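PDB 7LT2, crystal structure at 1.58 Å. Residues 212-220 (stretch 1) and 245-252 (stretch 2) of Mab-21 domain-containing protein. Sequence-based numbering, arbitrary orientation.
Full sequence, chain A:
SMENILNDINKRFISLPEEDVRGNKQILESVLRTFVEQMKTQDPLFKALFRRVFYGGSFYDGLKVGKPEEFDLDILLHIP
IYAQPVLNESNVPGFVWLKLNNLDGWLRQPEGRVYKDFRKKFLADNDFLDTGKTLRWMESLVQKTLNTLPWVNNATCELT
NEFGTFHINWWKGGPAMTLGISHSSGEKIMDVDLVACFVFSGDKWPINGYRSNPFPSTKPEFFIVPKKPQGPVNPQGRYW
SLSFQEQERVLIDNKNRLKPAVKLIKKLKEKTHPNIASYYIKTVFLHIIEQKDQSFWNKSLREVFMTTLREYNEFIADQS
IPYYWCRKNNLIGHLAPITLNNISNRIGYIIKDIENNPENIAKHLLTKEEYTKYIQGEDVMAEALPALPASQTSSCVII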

# COMPACT_ATOMS: atom_id res chain seq x y z
N SER A 212 7.04 -17.26 -8.15
CA SER A 212 8.33 -17.15 -7.49
C SER A 212 8.78 -15.69 -7.44
O SER A 212 8.32 -14.83 -8.19
CB SER A 212 9.38 -18.00 -8.22
OG SER A 212 9.61 -17.50 -9.52
N ASN A 213 9.70 -15.42 -6.52
CA ASN A 213 10.26 -14.08 -6.34
C ASN A 213 11.08 -13.68 -7.57
O ASN A 213 12.02 -14.39 -7.93
CB ASN A 213 11.12 -14.06 -5.08
CG ASN A 213 11.64 -12.68 -4.73
OD1 ASN A 213 11.38 -11.70 -5.43
ND2 ASN A 213 12.38 -12.59 -3.63
N PRO A 214 10.76 -12.56 -8.23
CA PRO A 214 11.60 -12.13 -9.36
C PRO A 214 12.94 -11.57 -8.95
O PRO A 214 13.83 -11.47 -9.80
CB PRO A 214 10.73 -11.06 -10.05
CG PRO A 214 9.88 -10.52 -8.97
CD PRO A 214 9.58 -11.69 -8.06
N PHE A 215 13.13 -11.21 -7.68
CA PHE A 215 14.38 -10.60 -7.21
C PHE A 215 14.89 -11.30 -5.96
O PHE A 215 15.06 -10.67 -4.91
CB PHE A 215 14.18 -9.11 -6.95
CG PHE A 215 13.45 -8.40 -8.04
CD1 PHE A 215 14.03 -8.22 -9.28
CD2 PHE A 215 12.17 -7.90 -7.82
CE1 PHE A 215 13.35 -7.57 -10.29
CE2 PHE A 215 11.49 -7.25 -8.83
CZ PHE A 215 12.08 -7.08 -10.07
N PRO A 216 15.18 -12.60 -6.04
CA PRO A 216 15.55 -13.34 -4.82
C PRO A 216 16.87 -12.89 -4.20
O PRO A 216 17.06 -13.09 -3.00
CB PRO A 216 15.62 -14.80 -5.29
CG PRO A 216 15.92 -14.71 -6.74
CD PRO A 216 15.19 -13.48 -7.23
N SER A 217 17.77 -12.27 -4.97
CA SER A 217 19.03 -11.83 -4.37
C SER A 217 18.93 -10.44 -3.74
O SER A 217 19.47 -10.23 -2.65
CB SER A 217 20.16 -11.87 -5.41
OG SER A 217 20.10 -10.76 -6.28
N THR A 218 18.25 -9.49 -4.38
CA THR A 218 18.23 -8.12 -3.89
C THR A 218 16.98 -7.77 -3.09
O THR A 218 17.04 -6.85 -2.26
CB THR A 218 18.38 -7.12 -5.04
OG1 THR A 218 17.28 -7.24 -5.96
CG2 THR A 218 19.70 -7.36 -5.78
N LYS A 219 15.86 -8.46 -3.30
CA LYS A 219 14.66 -8.30 -2.49
C LYS A 219 14.23 -9.65 -1.92
O LYS A 219 13.15 -10.16 -2.24
CB LYS A 219 13.53 -7.67 -3.31
CG LYS A 219 13.82 -6.26 -3.79
CD LYS A 219 13.99 -5.32 -2.60
CE LYS A 219 14.20 -3.89 -3.05
NZ LYS A 219 14.33 -2.98 -1.88
N PRO A 220 15.04 -10.24 -1.05
CA PRO A 220 14.76 -11.62 -0.60
C PRO A 220 13.57 -11.73 0.34
O PRO A 220 13.00 -12.82 0.44
CB PRO A 220 16.05 -12.03 0.11
CG PRO A 220 16.60 -10.74 0.63
CD PRO A 220 16.28 -9.72 -0.44
N GLN A 245 4.64 -6.31 -1.81
CA GLN A 245 4.69 -4.92 -2.26
C GLN A 245 6.12 -4.44 -2.50
O GLN A 245 6.34 -3.55 -3.32
CB GLN A 245 4.02 -4.00 -1.25
CG GLN A 245 2.54 -4.23 -1.03
CD GLN A 245 2.02 -3.40 0.12
OE1 GLN A 245 1.59 -2.26 -0.07
NE2 GLN A 245 2.07 -3.96 1.33
N GLU A 246 7.09 -4.98 -1.76
CA GLU A 246 8.47 -4.56 -2.01
C GLU A 246 8.93 -5.00 -3.39
O GLU A 246 9.60 -4.24 -4.11
CB GLU A 246 9.40 -5.10 -0.92
CG GLU A 246 10.73 -4.36 -0.87
CD GLU A 246 11.26 -4.20 0.55
OE1 GLU A 246 10.88 -5.00 1.42
OE2 GLU A 246 12.07 -3.27 0.79
N GLN A 247 8.54 -6.21 -3.80
CA GLN A 247 8.88 -6.70 -5.14
C GLN A 247 8.06 -5.99 -6.21
O GLN A 247 8.59 -5.68 -7.29
CB GLN A 247 8.66 -8.21 -5.21
CG GLN A 247 9.68 -9.02 -4.41
CD GLN A 247 9.36 -9.09 -2.93
OE1 GLN A 247 8.24 -8.80 -2.51
NE2 GLN A 247 10.35 -9.48 -2.13
N GLU A 248 6.77 -5.74 -5.95
CA GLU A 248 5.95 -5.00 -6.91
C GLU A 248 6.53 -3.62 -7.19
O GLU A 248 6.48 -3.13 -8.32
CB GLU A 248 4.51 -4.88 -6.39
CG GLU A 248 3.74 -6.18 -6.39
CD GLU A 248 2.38 -6.06 -5.71
OE1 GLU A 248 1.95 -4.93 -5.43
OE2 GLU A 248 1.75 -7.11 -5.46
N ARG A 249 7.06 -2.96 -6.15
CA ARG A 249 7.61 -1.62 -6.34
C ARG A 249 8.81 -1.64 -7.28
O ARG A 249 9.01 -0.69 -8.05
CB ARG A 249 7.98 -1.02 -4.98
CG ARG A 249 8.38 0.44 -5.05
CD ARG A 249 8.35 1.08 -3.68
NE ARG A 249 7.00 1.13 -3.13
CZ ARG A 249 6.73 1.36 -1.85
NH1 ARG A 249 7.69 1.57 -0.97
NH2 ARG A 249 5.46 1.37 -1.45
N VAL A 250 9.62 -2.70 -7.22
CA VAL A 250 10.75 -2.80 -8.15
C VAL A 250 10.26 -3.10 -9.56
O VAL A 250 10.77 -2.53 -10.54
CB VAL A 250 11.75 -3.87 -7.66
CG1 VAL A 250 12.94 -3.98 -8.62
CG2 VAL A 250 12.23 -3.54 -6.26
N LEU A 251 9.25 -3.96 -9.69
CA LEU A 251 8.70 -4.31 -11.00
C LEU A 251 8.19 -3.08 -11.75
O LEU A 251 8.34 -2.98 -12.97
CB LEU A 251 7.59 -5.34 -10.85
CG LEU A 251 7.97 -6.80 -10.62
CD1 LEU A 251 6.74 -7.64 -10.31
CD2 LEU A 251 8.71 -7.36 -11.84
N ILE A 252 7.57 -2.13 -11.03
CA ILE A 252 7.00 -0.95 -11.70
C ILE A 252 7.99 0.19 -11.87
O ILE A 252 7.66 1.19 -12.51
CB ILE A 252 5.75 -0.42 -10.96
CG1 ILE A 252 6.12 0.05 -9.54
CG2 ILE A 252 4.63 -1.46 -10.94
CD1 ILE A 252 4.96 0.65 -8.77

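What backbone shapes meet here? Stretch 2 is helical through most of its length, with bonds such as Leu251 N to Gln247 O at 3.0 Å. Stretch 1 is irregular: Pro216 to Thr218 have helical torsions without the regular bonds, although Lys219 N reaches back to Phe215 O at 2.8 Å and closes a turn. The backbones come nearest at Lys219 and Gln247, whose CA atoms lie 6.6 Å apart, and together the stretches bury 409 Å².

How is the turn tied to the helix? The buried Gln247 leaves the helix sideways, but its chi1 m, chi2 p conformation brings the amide to stretch 1, where Gln247 NE2 donates a hydrogen bond to Lys219 O at 2.9 Å. Lys219 O also accepts a hydrogen bond from Asn213 ND2 at 2.9 Å, while Asn213 OD1 accepts a hydrogen bond from Phe215 N at 2.9 Å. An asparagine suits this place because its amide both donates and accepts, bracing the turn that presents Lys219 O to the helix.

What fills the apolar part of the contact? Phe215 points toward the helix and lays a ring face against Val250, whose CG1 sits 3.8 Å from the Phe215 ring centroid in a CH-pi contact. Leu251 CD2 approaches Phe215 CZ obliquely at 3.8 Å, and Pro214 CG adds a looser apolar contact to Leu251 CD2 at 4.4 Å. Branched aliphatic side chains give the flat ring methyl groups to pack against.

What does Lys219 contribute beyond its carbonyl? The Lys219 side chain, after two m torsions, extends through two t torsions, so that Lys219 CE passes 3.8 Å from Val250 CG2 and Lys219 NZ forms a salt bridge with Glu246 OE2 at 3.5 Å. A long aliphatic chain with a charged tip thus serves both neighbours.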